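Local coordinates for protein alanine racemase 1 (Caldanaerobacter subterraneus subsp. tengcongensis MB4, PDB 4Y2W) that belongs to the alanine racemase family, pairing an N-terminal TIM barrel with a C-terminal beta domain in a two-chain assembly, at residues R177-C180 and K181-D185; N214-Y217 and S218-D221; R313-M316 and D317-M320; K258-P261 and A262-I266. The protein carries 1 engineered substitution. All coordinates share one frame; numbering follows the deposited sequence.

How the contacts relate
Contacts 1 and 2 sit together on the TIM barrel, their centres about 12 Å apart: helix 177-195 lies on residues 214-221, between helix 209-214 and strand 222-224, with Cys180 CB 3.4 Å from Leu215 CD2. Contacts 3 and 4 belong to the C-terminal domain, centres about 17 Å apart, and meet where Met320 CE comes within 3.6 Å of Ile266 CG2. About 46 Å separates the centres of contacts 1 and 3. Met316 N of contact 3 bonds a bound alanine directly; the side chains of Gln183 and Ser218 are about 12 and 14 Å from a different bound alanine. Contact 2 alone does not touch the second subunit.

Contact 1: residues R177-C180 and K181-D185; sequences RDYC and KEQFD
Gln183 lays its side chain obliquely across the ring of Tyr179, one helical turn earlier. The methylene CG makes an off-centre CH-pi contact, 4.3 Å from the Tyr179 ring centroid, while Gln183 OE1 comes to 3.2 Å from Tyr179 CD2; the amide and ring planes are turned 50° apart. At the other delta carbon, Glu182 brings its carboxylate in more steeply, with OE1 3.3 Å from Tyr179 CD1 and the two planes 76° apart. Tyr179 holds CG anti to its backbone N (chi1 -157°), which carries the ring along the helix to where residues 182 and 183 can reach it. All of this rides on the first turns of helix 177-195, the crossover helix between barrel strands 160-166 and 203-208 in a TIM-barrel beta-alpha-beta unit. Successive i to i+4 backbone bonds hold the turns, among them Gln183 N to Tyr179 O at 2.7 Å and Phe184 N to Cys180 O at 2.9 Å. The Gln183 amide is fixed at both ends, OE1 accepting from Ala170 N and NE2 bonding to Thr134 OG1, so the rotation of the amide is set from outside the helix. Lys270 of the second subunit adds a cation-pi contact to the Tyr179 ring. Round the helix from there, Lys181 bends its chain to reach Asp185, and NZ meets the syn lone pair of OD1 in a salt bridge of 3.1 Å.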
ATOM      1  N   ARG A 177     -32.526  -6.427  -5.220  1.00 61.82           N
ATOM      2  CA  ARG A 177     -33.173  -5.854  -6.403  1.00 62.64           C
ATOM      3  C   ARG A 177     -34.244  -4.834  -6.021  1.00 61.02           C
ATOM      4  O   ARG A 177     -34.408  -3.820  -6.701  1.00 61.64           O
ATOM      5  CB  ARG A 177     -33.789  -6.960  -7.265  1.00 64.52           C
ATOM      6  CG  ARG A 177     -32.795  -8.002  -7.767  1.00 66.41           C
ATOM      7  CD  ARG A 177     -32.363  -7.772  -9.212  1.00 68.07           C
ATOM      8  NE  ARG A 177     -31.317  -8.719  -9.615  1.00 69.33           N
ATOM      9  CZ  ARG A 177     -31.006  -9.042 -10.873  1.00 69.13           C
ATOM     10  NH1 ARG A 177     -31.660  -8.514 -11.904  1.00 70.87           N
ATOM     11  NH2 ARG A 177     -30.032  -9.915 -11.102  1.00 68.11           N
ATOM     12  N   ASP A 178     -34.965  -5.106  -4.937  1.00 59.15           N
ATOM     13  CA  ASP A 178     -35.990  -4.188  -4.437  1.00 59.12           C
ATOM     14  C   ASP A 178     -35.414  -2.828  -4.048  1.00 59.31           C
ATOM     15  O   ASP A 178     -36.028  -1.795  -4.316  1.00 60.01           O
ATOM     16  CB  ASP A 178     -36.727  -4.791  -3.236  1.00 57.41           C
ATOM     17  CG  ASP A 178     -37.672  -5.913  -3.630  1.00 56.47           C
ATOM     18  OD1 ASP A 178     -37.575  -6.431  -4.766  1.00 54.16           O
ATOM     19  OD2 ASP A 178     -38.522  -6.276  -2.793  1.00 56.31           O
ATOM     20  N   TYR A 179     -34.240  -2.832  -3.418  1.00 59.82           N
ATOM     21  CA  TYR A 179     -33.591  -1.586  -3.014  1.00 59.61           C
ATOM     22  C   TYR A 179     -32.986  -0.855  -4.213  1.00 60.61           C
ATOM     23  O   TYR A 179     -33.077   0.366  -4.304  1.00 61.33           O
ATOM     24  CB  TYR A 179     -32.523  -1.840  -1.950  1.00 58.96           C
ATOM     25  CG  TYR A 179     -32.221  -0.621  -1.107  1.00 59.03           C
ATOM     26  CD1 TYR A 179     -33.180  -0.105  -0.243  1.00 59.25           C
ATOM     27  CD2 TYR A 179     -30.984   0.013  -1.171  1.00 58.57           C
ATOM     28  CE1 TYR A 179     -32.919   1.010   0.534  1.00 59.40           C
ATOM     29  CE2 TYR A 179     -30.714   1.129  -0.395  1.00 58.40           C
ATOM     30  CZ  TYR A 179     -31.686   1.622   0.457  1.00 59.18           C
ATOM     31  OH  TYR A 179     -31.440   2.728   1.237  1.00 59.17           O
ATOM     32  N   CYS A 180     -32.379  -1.599  -5.134  1.00 61.73           N
ATOM     33  CA  CYS A 180     -31.879  -1.014  -6.379  1.00 62.41           C
ATOM     34  C   CYS A 180     -33.012  -0.360  -7.178  1.00 63.74           C
ATOM     35  O   CYS A 180     -32.873   0.767  -7.653  1.00 64.80           O
ATOM     36  CB  CYS A 180     -31.175  -2.069  -7.236  1.00 62.26           C
ATOM     37  SG  CYS A 180     -29.561  -2.607  -6.615  1.00 61.14           S
ATOM     38  N   LYS A 181     -34.129  -1.070  -7.317  1.00 64.76           N
ATOM     39  CA  LYS A 181     -35.315  -0.520  -7.979  1.00 64.89           C
ATOM     40  C   LYS A 181     -35.796   0.722  -7.225  1.00 62.79           C
ATOM     41  O   LYS A 181     -36.142   1.730  -7.841  1.00 63.03           O
ATOM     42  CB  LYS A 181     -36.439  -1.571  -8.061  1.00 66.59           C
ATOM     43  CG  LYS A 181     -37.360  -1.447  -9.271  1.00 67.28           C
ATOM     44  CD  LYS A 181     -38.521  -0.491  -9.040  1.00 68.16           C
ATOM     45  CE  LYS A 181     -39.361  -0.316 -10.300  1.00 68.88           C
ATOM     46  NZ  LYS A 181     -38.620   0.365 -11.404  1.00 68.05           N
ATOM     47  N   GLU A 182     -35.797   0.644  -5.896  1.00 60.22           N
ATOM     48  CA  GLU A 182     -36.214   1.760  -5.047  1.00 60.35           C
ATOM     49  C   GLU A 182     -35.316   2.981  -5.219  1.00 59.83           C
ATOM     50  O   GLU A 182     -35.810   4.101  -5.327  1.00 60.04           O
ATOM     51  CB  GLU A 182     -36.233   1.332  -3.577  1.00 61.78           C
ATOM     52  CG  GLU A 182     -36.600   2.439  -2.598  1.00 63.07           C
ATOM     53  CD  GLU A 182     -36.686   1.954  -1.163  1.00 64.74           C
ATOM     54  OE1 GLU A 182     -36.332   0.785  -0.897  1.00 65.71           O
ATOM     55  OE2 GLU A 182     -37.105   2.750  -0.297  1.00 66.05           O
ATOM     56  N   GLN A 183     -34.003   2.758  -5.229  1.00 59.82           N
ATOM     57  CA  GLN A 183     -33.031   3.843  -5.392  1.00 59.43           C
ATOM     58  C   GLN A 183     -33.138   4.471  -6.776  1.00 58.81           C
ATOM     59  O   GLN A 183     -33.027   5.690  -6.925  1.00 58.43           O
ATOM     60  CB  GLN A 183     -31.599   3.340  -5.176  1.00 59.45           C
ATOM     61  CG  GLN A 183     -31.261   2.951  -3.746  1.00 59.07           C
ATOM     62  CD  GLN A 183     -29.779   2.684  -3.554  1.00 59.98           C
ATOM     63  OE1 GLN A 183     -29.354   1.533  -3.430  1.00 60.35           O
ATOM     64  NE2 GLN A 183     -28.982   3.748  -3.536  1.00 60.47           N
ATOM     65  N   PHE A 184     -33.347   3.631  -7.784  1.00 58.90           N
ATOM     66  CA  PHE A 184     -33.476   4.097  -9.162  1.00 60.23           C
ATOM     67  C   PHE A 184     -34.689   5.016  -9.333  1.00 61.44           C
ATOM     68  O   PHE A 184     -34.577   6.090  -9.918  1.00 61.48           O
ATOM     69  CB  PHE A 184     -33.575   2.907 -10.116  1.00 60.22           C
ATOM     70  CG  PHE A 184     -33.572   3.293 -11.567  1.00 60.74           C
ATOM     71  CD1 PHE A 184     -32.386   3.613 -12.208  1.00 60.24           C
ATOM     72  CD2 PHE A 184     -34.757   3.337 -12.290  1.00 60.90           C
ATOM     73  CE1 PHE A 184     -32.380   3.975 -13.544  1.00 60.34           C
ATOM     74  CE2 PHE A 184     -34.756   3.696 -13.625  1.00 60.15           C
ATOM     75  CZ  PHE A 184     -33.566   4.015 -14.254  1.00 60.50           C
ATOM     76  N   ASP A 185     -35.838   4.592  -8.808  1.00 62.26           N
ATOM     77  CA  ASP A 185     -37.072   5.374  -8.907  1.00 61.35           C
ATOM     78  C   ASP A 185     -36.931   6.747  -8.242  1.00 61.31           C
ATOM     79  O   ASP A 185     -37.265   7.762  -8.853  1.00 61.76           O
ATOM     80  CB  ASP A 185     -38.258   4.607  -8.301  1.00 60.80           C
ATOM     81  CG  ASP A 185     -38.675   3.400  -9.141  1.00 60.62           C
ATOM     82  OD1 ASP A 185     -38.131   3.203 -10.249  1.00 60.36           O
ATOM     83  OD2 ASP A 185     -39.556   2.642  -8.687  1.00 60.13           O
TER

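Contact 2: residues N214-Y217 and S218-D221; sequences NLNY and SHLD
His219 folds its imidazole back over Asn216. CB starts 3.7 Å from Asn216 O; CG comes closer, 3.4 Å from that same oxygen, which stands over one face of the ring, offset toward its rim. ND1 is 3.9 Å from Asn216 O, and CD2 is 3.5 Å from both Asn216 O and Leu215 O. At the far end CE1 is 3.8 Å from Asn216 ND2, the amide inclined 44° to the imidazole. Asn216 CA lies over the ring face, a CH-pi contact 4.1 Å from the His219 centroid, with NE2 its nearest ring atom. NE2 is also hydrogen-bonded to Ile212 O in the preceding helix, consistent with the modelled orientation of the ring. Residues 214-221 lead from helix 209-214 to strand 222-224, the last strand of the TIM barrel. At their centre is a beta turn in which Leu215 O takes two bonds from one residue: Ser218 OG at 2.6 Å, in the carbonyl plane and on a lone pair, and Ser218 N at 3.1 Å, from well above that plane. OG reaches the carbonyl because it sits between the backbone N and the carbonyl carbon of its own residue (chi1 61°), and the buried hydroxyl is thereby satisfied. Beyond the turn, Leu220 packs on Phe184 and Met188 of helix 177-195, and the Phe184 ring meets Tyr217 edge-to-face.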
ATOM      1  N   ASN A 214     -26.577  -6.801 -14.082  1.00 57.95           N
ATOM      2  CA  ASN A 214     -27.920  -7.227 -13.699  1.00 57.37           C
ATOM      3  C   ASN A 214     -29.010  -6.295 -14.217  1.00 57.79           C
ATOM      4  O   ASN A 214     -29.905  -6.710 -14.955  1.00 60.22           O
ATOM      5  CB  ASN A 214     -28.021  -7.301 -12.172  1.00 56.38           C
ATOM      6  CG  ASN A 214     -27.012  -8.252 -11.553  1.00 55.79           C
ATOM      7  OD1 ASN A 214     -26.325  -8.997 -12.253  1.00 54.38           O
ATOM      8  ND2 ASN A 214     -26.916  -8.224 -10.225  1.00 55.31           N
ATOM      9  N   LEU A 215     -28.919  -5.030 -13.821  1.00 56.99           N
ATOM     10  CA  LEU A 215     -30.002  -4.064 -13.998  1.00 56.09           C
ATOM     11  C   LEU A 215     -29.885  -3.305 -15.318  1.00 55.51           C
ATOM     12  O   LEU A 215     -29.247  -2.254 -15.381  1.00 56.99           O
ATOM     13  CB  LEU A 215     -29.998  -3.074 -12.825  1.00 56.08           C
ATOM     14  CG  LEU A 215     -30.472  -3.539 -11.437  1.00 55.83           C
ATOM     15  CD1 LEU A 215     -30.197  -5.003 -11.133  1.00 56.28           C
ATOM     16  CD2 LEU A 215     -29.839  -2.676 -10.357  1.00 55.30           C
ATOM     17  N   ASN A 216     -30.522  -3.823 -16.364  1.00 55.29           N
ATOM     18  CA  ASN A 216     -30.453  -3.204 -17.695  1.00 55.18           C
ATOM     19  C   ASN A 216     -31.064  -1.793 -17.728  1.00 54.69           C
ATOM     20  O   ASN A 216     -30.690  -0.967 -18.562  1.00 54.23           O
ATOM     21  CB  ASN A 216     -31.137  -4.093 -18.745  1.00 56.20           C
ATOM     22  CG  ASN A 216     -30.226  -4.437 -19.910  1.00 58.28           C
ATOM     23  OD1 ASN A 216     -30.512  -4.104 -21.064  1.00 58.48           O
ATOM     24  ND2 ASN A 216     -29.122  -5.116 -19.615  1.00 59.63           N
ATOM     25  N   TYR A 217     -32.008  -1.530 -16.824  1.00 54.77           N
ATOM     26  CA  TYR A 217     -32.649  -0.213 -16.720  1.00 53.83           C
ATOM     27  C   TYR A 217     -31.721   0.875 -16.182  1.00 53.21           C
ATOM     28  O   TYR A 217     -31.851   2.041 -16.558  1.00 53.79           O
ATOM     29  CB  TYR A 217     -33.922  -0.284 -15.861  1.00 53.48           C
ATOM     30  CG  TYR A 217     -33.735  -0.725 -14.420  1.00 52.84           C
ATOM     31  CD1 TYR A 217     -33.323   0.174 -13.438  1.00 53.47           C
ATOM     32  CD2 TYR A 217     -34.012  -2.033 -14.032  1.00 52.14           C
ATOM     33  CE1 TYR A 217     -33.165  -0.226 -12.121  1.00 52.93           C
ATOM     34  CE2 TYR A 217     -33.860  -2.440 -12.717  1.00 51.67           C
ATOM     35  CZ  TYR A 217     -33.438  -1.535 -11.765  1.00 51.94           C
ATOM     36  OH  TYR A 217     -33.290  -1.938 -10.459  1.00 51.87           O
ATOM     37  N   SER A 218     -30.786   0.490 -15.314  1.00 52.55           N
ATOM     38  CA  SER A 218     -29.877   1.445 -14.661  1.00 51.48           C
ATOM     39  C   SER A 218     -28.845   2.089 -15.594  1.00 50.56           C
ATOM     40  O   SER A 218     -28.214   3.079 -15.219  1.00 51.62           O
ATOM     41  CB  SER A 218     -29.148   0.768 -13.493  1.00 50.92           C
ATOM     42  OG  SER A 218     -28.359  -0.321 -13.936  1.00 49.55           O
ATOM     43  N   HIS A 219     -28.680   1.533 -16.795  1.00 48.84           N
ATOM     44  CA  HIS A 219     -27.680   2.004 -17.762  1.00 48.46           C
ATOM     45  C   HIS A 219     -27.721   3.516 -17.998  1.00 48.21           C
ATOM     46  O   HIS A 219     -26.676   4.167 -18.000  1.00 49.03           O
ATOM     47  CB  HIS A 219     -27.850   1.271 -19.099  1.00 48.62           C
ATOM     48  CG  HIS A 219     -27.440  -0.169 -19.056  1.00 48.71           C
ATOM     49  ND1 HIS A 219     -27.160  -0.896 -20.193  1.00 49.32           N
ATOM     50  CD2 HIS A 219     -27.246  -1.011 -18.014  1.00 48.52           C
ATOM     51  CE1 HIS A 219     -26.826  -2.128 -19.855  1.00 49.37           C
ATOM     52  NE2 HIS A 219     -26.868  -2.223 -18.538  1.00 49.29           N
ATOM     53  N   LEU A 220     -28.923   4.056 -18.203  1.00 47.75           N
ATOM     54  CA  LEU A 220     -29.135   5.498 -18.419  1.00 47.45           C
ATOM     55  C   LEU A 220     -28.229   6.060 -19.532  1.00 47.41           C
ATOM     56  O   LEU A 220     -28.021   5.393 -20.543  1.00 47.15           O
ATOM     57  CB  LEU A 220     -28.974   6.268 -17.099  1.00 47.60           C
ATOM     58  CG  LEU A 220     -29.922   5.896 -15.955  1.00 47.77           C
ATOM     59  CD1 LEU A 220     -29.494   6.584 -14.669  1.00 47.58           C
ATOM     60  CD2 LEU A 220     -31.359   6.258 -16.299  1.00 47.81           C
ATOM     61  N   ASP A 221     -27.692   7.266 -19.350  1.00 48.63           N
ATOM     62  CA  ASP A 221     -26.868   7.915 -20.373  1.00 49.98           C
ATOM     63  C   ASP A 221     -25.400   7.498 -20.288  1.00 49.52           C
ATOM     64  O   ASP A 221     -24.687   7.532 -21.289  1.00 47.88           O
ATOM     65  CB  ASP A 221     -26.962   9.438 -20.249  1.00 50.91           C
ATOM     66  CG  ASP A 221     -28.392   9.943 -20.288  1.00 51.34           C
ATOM     67  OD1 ASP A 221     -29.129   9.598 -21.233  1.00 51.91           O
ATOM     68  OD2 ASP A 221     -28.777  10.686 -19.360  1.00 51.50           O
TER

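Contact 3: residues R313-M316 and D317-M320. With ALA (alanine), chain D.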
ATOM      1  N   ARG A 313       5.814 -17.547   9.172  1.00 41.06           N
ATOM      2  CA  ARG A 313       5.166 -16.238   9.061  1.00 41.41           C
ATOM      3  C   ARG A 313       5.649 -15.490   7.828  1.00 40.13           C
ATOM      4  O   ARG A 313       6.779 -15.691   7.370  1.00 40.61           O
ATOM      5  CB  ARG A 313       5.420 -15.374  10.303  1.00 43.04           C
ATOM      6  CG  ARG A 313       4.872 -15.954  11.597  1.00 44.98           C
ATOM      7  CD  ARG A 313       4.314 -14.873  12.509  1.00 45.96           C
ATOM      8  NE  ARG A 313       3.912 -15.415  13.809  1.00 47.01           N
ATOM      9  CZ  ARG A 313       4.623 -15.341  14.937  1.00 48.51           C
ATOM     10  NH1 ARG A 313       5.805 -14.734  14.980  1.00 48.54           N
ATOM     11  NH2 ARG A 313       4.138 -15.881  16.050  1.00 50.37           N
ATOM     12  N   VAL A 314       4.783 -14.634   7.293  1.00 37.90           N
ATOM     13  CA  VAL A 314       5.157 -13.737   6.212  1.00 36.90           C
ATOM     14  C   VAL A 314       5.905 -12.562   6.833  1.00 36.19           C
ATOM     15  O   VAL A 314       5.391 -11.892   7.729  1.00 35.57           O
ATOM     16  CB  VAL A 314       3.925 -13.242   5.428  1.00 36.60           C
ATOM     17  CG1 VAL A 314       4.312 -12.177   4.412  1.00 36.28           C
ATOM     18  CG2 VAL A 314       3.244 -14.410   4.734  1.00 36.76           C
ATOM     19  N   CYS A 315       7.133 -12.341   6.370  1.00 35.87           N
ATOM     20  CA  CYS A 315       7.959 -11.236   6.846  1.00 35.13           C
ATOM     21  C   CYS A 315       7.599  -9.978   6.070  1.00 34.49           C
ATOM     22  O   CYS A 315       6.751 -10.008   5.179  1.00 34.34           O
ATOM     23  CB  CYS A 315       9.447 -11.565   6.675  1.00 35.40           C
ATOM     24  SG  CYS A 315       9.956 -13.151   7.380  1.00 36.19           S
ATOM     25  N   MET A 316       8.245  -8.873   6.409  1.00 33.95           N
ATOM     26  CA  MET A 316       7.964  -7.592   5.776  1.00 34.16           C
ATOM     27  C   MET A 316       8.343  -7.585   4.296  1.00 34.12           C
ATOM     28  O   MET A 316       7.641  -6.997   3.472  1.00 34.55           O
ATOM     29  CB  MET A 316       8.727  -6.491   6.508  1.00 34.63           C
ATOM     30  CG  MET A 316       8.360  -5.075   6.099  1.00 34.74           C
ATOM     31  SD  MET A 316       8.918  -3.880   7.330  1.00 34.92           S
ATOM     32  CE  MET A 316       8.701  -2.353   6.421  1.00 35.27           C
ATOM     33  N   ASP A 317       9.449  -8.243   3.966  1.00 33.41           N
ATOM     34  CA  ASP A 317      10.027  -8.181   2.624  1.00 32.56           C
ATOM     35  C   ASP A 317      10.195  -9.551   1.954  1.00 32.70           C
ATOM     36  O   ASP A 317      10.640  -9.631   0.808  1.00 31.54           O
ATOM     37  CB  ASP A 317      11.396  -7.492   2.706  1.00 31.64           C
ATOM     38  CG  ASP A 317      11.410  -6.335   3.685  1.00 31.34           C
ATOM     39  OD1 ASP A 317      10.688  -5.344   3.453  1.00 32.14           O
ATOM     40  OD2 ASP A 317      12.148  -6.403   4.685  1.00 30.59           O
ATOM     41  N   GLN A 318       9.853 -10.625   2.658  1.00 33.61           N
ATOM     42  CA  GLN A 318      10.098 -11.969   2.147  1.00 34.56           C
ATOM     43  C   GLN A 318       9.238 -13.000   2.857  1.00 33.93           C
ATOM     44  O   GLN A 318       8.613 -12.703   3.867  1.00 34.07           O
ATOM     45  CB  GLN A 318      11.581 -12.326   2.283  1.00 35.25           C
ATOM     46  CG  GLN A 318      12.091 -12.344   3.714  1.00 36.42           C
ATOM     47  CD  GLN A 318      13.443 -11.663   3.870  1.00 37.52           C
ATOM     48  OE1 GLN A 318      13.523 -10.540   4.367  1.00 37.38           O
ATOM     49  NE2 GLN A 318      14.508 -12.336   3.445  1.00 38.10           N
ATOM     50  N   CYS A 319       9.191 -14.204   2.300  1.00 33.61           N
ATOM     51  CA  CYS A 319       8.547 -15.332   2.962  1.00 33.46           C
ATOM     52  C   CYS A 319       9.103 -16.635   2.414  1.00 33.06           C
ATOM     53  O   CYS A 319       9.763 -16.649   1.374  1.00 32.71           O
ATOM     54  CB  CYS A 319       7.027 -15.283   2.792  1.00 33.28           C
ATOM     55  SG  CYS A 319       6.463 -15.488   1.090  1.00 35.19           S
ATOM     56  N   MET A 320       8.839 -17.722   3.130  1.00 33.21           N
ATOM     57  CA  MET A 320       9.311 -19.043   2.746  1.00 33.23           C
ATOM     58  C   MET A 320       8.179 -19.912   2.209  1.00 33.29           C
ATOM     59  O   MET A 320       7.032 -19.800   2.642  1.00 32.80           O
ATOM     60  CB  MET A 320       9.960 -19.731   3.940  1.00 33.73           C
ATOM     61  CG  MET A 320      11.366 -19.241   4.240  1.00 34.44           C
ATOM     62  SD  MET A 320      11.428 -17.526   4.781  1.00 35.28           S
ATOM     63  CE  MET A 320      10.697 -17.659   6.415  1.00 34.54           C
TER
HETATM   64  N   ALA D 402      12.050  -8.375   9.735  1.00 49.37           N
HETATM   65  CA  ALA D 402      10.813  -7.965  10.458  1.00 49.46           C
HETATM   66  C   ALA D 402       9.579  -8.522   9.747  1.00 50.05           C
HETATM   67  O   ALA D 402       9.637  -8.817   8.555  1.00 50.24           O
HETATM   68  CB  ALA D 402      10.738  -6.446  10.567  1.00 49.76           C
HETATM   69  OXT ALA D 402       8.502  -8.699  10.330  1.00 48.87           O
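Met316 N points its hydrogen at the bound alanine, giving a bond of 2.6 Å to the ligand O with an N-H...O angle of 160°. Next to it Cys315 offers its methylene, CB lying 3.3 Å from the same ligand oxygen. Tyr268 OH and Tyr287 OH also bond the ligand, so a backbone amide and two phenol hydroxyls grip it together. One shell out, the N-H of Cys315, one residue earlier, is held by the returning chain: Cys315 N donates to Gln318 O at 2.9 Å, nearly along the C=O axis but bent at the hydrogen (135°). The same carbonyl oxygen lies 3.1 Å from Cys315 CB, and Gln318 CG is 4.0 Å from that CB. The bond closes the turn between strands 306-311 and 319-322, an antiparallel hairpin of the C-terminal domain's mixed sheet, and the chain directions on its two sides are 156° apart. Further along, Val314 CG2 packs against Cys319 CB at 4.3 Å. At the turn itself the side chains of Met316 and Asp317 run side by side in the same direction, with Met316 CG 3.5 Å from Asp317 OD1. The Asp317 carboxylate is shared between salt bridges, OD1 with Arg369 and OD2 with Lys40 of the second subunit, on which Met316 also packs, while Arg313 pairs with Glu174 of the second subunit. Backbone bonds join Cys315 to Tyr287 and Met316 to Ala288.

Contact 4: residues K258-P261 and A262-I266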
ATOM      1  N   LYS A 258      17.337 -24.007   0.163  1.00 36.86           N
ATOM      2  CA  LYS A 258      18.090 -24.841   1.101  1.00 36.75           C
ATOM      3  C   LYS A 258      17.406 -26.179   1.358  1.00 36.92           C
ATOM      4  O   LYS A 258      16.178 -26.282   1.339  1.00 36.39           O
ATOM      5  CB  LYS A 258      18.350 -24.120   2.430  1.00 36.90           C
ATOM      6  CG  LYS A 258      17.150 -23.423   3.053  1.00 36.80           C
ATOM      7  CD  LYS A 258      17.319 -23.244   4.561  1.00 36.08           C
ATOM      8  CE  LYS A 258      16.837 -21.888   5.047  1.00 36.17           C
ATOM      9  NZ  LYS A 258      15.519 -21.493   4.483  1.00 36.72           N
ATOM     10  N   ASP A 259      18.234 -27.197   1.576  1.00 37.38           N
ATOM     11  CA  ASP A 259      17.787 -28.518   1.990  1.00 37.20           C
ATOM     12  C   ASP A 259      17.891 -28.592   3.503  1.00 37.49           C
ATOM     13  O   ASP A 259      18.948 -28.301   4.061  1.00 37.78           O
ATOM     14  CB  ASP A 259      18.679 -29.592   1.377  1.00 37.48           C
ATOM     15  CG  ASP A 259      18.471 -29.745  -0.116  1.00 37.91           C
ATOM     16  OD1 ASP A 259      17.555 -30.496  -0.511  1.00 39.68           O
ATOM     17  OD2 ASP A 259      19.220 -29.124  -0.895  1.00 37.72           O
ATOM     18  N   VAL A 260      16.803 -28.975   4.168  1.00 37.51           N
ATOM     19  CA  VAL A 260      16.794 -29.077   5.628  1.00 37.95           C
ATOM     20  C   VAL A 260      16.198 -30.407   6.073  1.00 38.55           C
ATOM     21  O   VAL A 260      15.407 -31.005   5.344  1.00 38.72           O
ATOM     22  CB  VAL A 260      16.006 -27.920   6.287  1.00 37.83           C
ATOM     23  CG1 VAL A 260      16.608 -26.578   5.905  1.00 37.53           C
ATOM     24  CG2 VAL A 260      14.526 -27.971   5.920  1.00 38.16           C
ATOM     25  N   PRO A 261      16.564 -30.869   7.281  1.00 39.30           N
ATOM     26  CA  PRO A 261      15.997 -32.102   7.823  1.00 39.91           C
ATOM     27  C   PRO A 261      14.604 -31.894   8.425  1.00 39.07           C
ATOM     28  O   PRO A 261      14.046 -30.800   8.340  1.00 38.73           O
ATOM     29  CB  PRO A 261      17.000 -32.482   8.916  1.00 40.01           C
ATOM     30  CG  PRO A 261      17.482 -31.164   9.422  1.00 39.91           C
ATOM     31  CD  PRO A 261      17.533 -30.262   8.216  1.00 39.72           C
ATOM     32  N   ALA A 262      14.049 -32.950   9.015  1.00 38.73           N
ATOM     33  CA  ALA A 262      12.813 -32.847   9.781  1.00 38.69           C
ATOM     34  C   ALA A 262      13.114 -32.177  11.115  1.00 39.15           C
ATOM     35  O   ALA A 262      14.261 -32.157  11.562  1.00 39.85           O
ATOM     36  CB  ALA A 262      12.210 -34.222  10.004  1.00 38.90           C
ATOM     37  N   GLY A 263      12.083 -31.619  11.742  1.00 39.22           N
ATOM     38  CA  GLY A 263      12.254 -30.875  12.986  1.00 39.36           C
ATOM     39  C   GLY A 263      12.963 -29.542  12.797  1.00 39.37           C
ATOM     40  O   GLY A 263      13.521 -28.997  13.751  1.00 40.08           O
ATOM     41  N   PHE A 264      12.936 -29.017  11.572  1.00 38.29           N
ATOM     42  CA  PHE A 264      13.580 -27.747  11.247  1.00 38.18           C
ATOM     43  C   PHE A 264      12.561 -26.615  11.328  1.00 38.36           C
ATOM     44  O   PHE A 264      11.551 -26.631  10.619  1.00 37.73           O
ATOM     45  CB  PHE A 264      14.174 -27.801   9.839  1.00 38.16           C
ATOM     46  CG  PHE A 264      14.949 -26.573   9.453  1.00 37.61           C
ATOM     47  CD1 PHE A 264      16.308 -26.476   9.731  1.00 37.83           C
ATOM     48  CD2 PHE A 264      14.327 -25.522   8.795  1.00 37.25           C
ATOM     49  CE1 PHE A 264      17.029 -25.350   9.370  1.00 37.33           C
ATOM     50  CE2 PHE A 264      15.043 -24.392   8.433  1.00 37.38           C
ATOM     51  CZ  PHE A 264      16.396 -24.308   8.718  1.00 37.41           C
ATOM     52  N   PHE A 265      12.839 -25.632  12.182  1.00 38.35           N
ATOM     53  CA  PHE A 265      11.928 -24.510  12.393  1.00 38.69           C
ATOM     54  C   PHE A 265      12.113 -23.429  11.338  1.00 38.66           C
ATOM     55  O   PHE A 265      13.238 -23.155  10.919  1.00 38.48           O
ATOM     56  CB  PHE A 265      12.118 -23.932  13.793  1.00 38.31           C
ATOM     57  CG  PHE A 265      11.821 -24.917  14.883  1.00 38.66           C
ATOM     58  CD1 PHE A 265      10.505 -25.271  15.174  1.00 38.58           C
ATOM     59  CD2 PHE A 265      12.849 -25.513  15.601  1.00 38.11           C
ATOM     60  CE1 PHE A 265      10.221 -26.190  16.169  1.00 37.79           C
ATOM     61  CE2 PHE A 265      12.569 -26.431  16.602  1.00 38.15           C
ATOM     62  CZ  PHE A 265      11.255 -26.772  16.884  1.00 37.88           C
ATOM     63  N   ILE A 266      10.997 -22.830  10.916  1.00 39.62           N
ATOM     64  CA  ILE A 266      10.996 -21.754   9.920  1.00 40.88           C
ATOM     65  C   ILE A 266      10.167 -20.559  10.406  1.00 41.51           C
ATOM     66  O   ILE A 266       9.073 -20.729  10.942  1.00 41.98           O
ATOM     67  CB  ILE A 266      10.424 -22.232   8.565  1.00 40.83           C
ATOM     68  CG1 ILE A 266      11.207 -23.445   8.047  1.00 40.63           C
ATOM     69  CG2 ILE A 266      10.454 -21.102   7.541  1.00 40.31           C
ATOM     70  CD1 ILE A 266      10.676 -24.024   6.751  1.00 40.98           C
TER
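Val260 and Phe264 meet at about a right angle, the isopropyl group standing over one face of the phenyl ring. CG1 sits above the ring centre, 3.5 Å from the Phe264 centroid and only 6° off the normal, a CH-pi contact. Nearer the root of the ring, Val260 CB is 3.6 Å from Phe264 CG, and CG2 of the valine comes to 3.8 Å from CD2. The phenylalanine presents this face because its CG is anti to the backbone N (chi1 -176°), which swings the ring back toward strand 248-260. Pro261 borders the pair, its CD 4.3 Å from Phe264 CD1 and its carbonyl O 3.4 Å from Phe264 CB. The chain reverses here between the end of strand 248-260 and the short strand 265-266 in the C-terminal domain, passing through Gly263 on the way round. Thr274 OG1 bonds both Pro261 O and Phe264 N and ties the two sides of the bend through one hydroxyl. Lys258 brushes the far end of the ring, CD 4.4 Å from Phe264 CZ, while its NZ goes on to Gly137 O of the second subunit, against which Phe264 and Ile266 also pack. With no hydrogen bond directly joining 258-261 to 262-266, their mutual contact rests on dispersion and CH-pi attraction, and polar ties come from outside the two segments, among them Thr274 OG1, which bonds both.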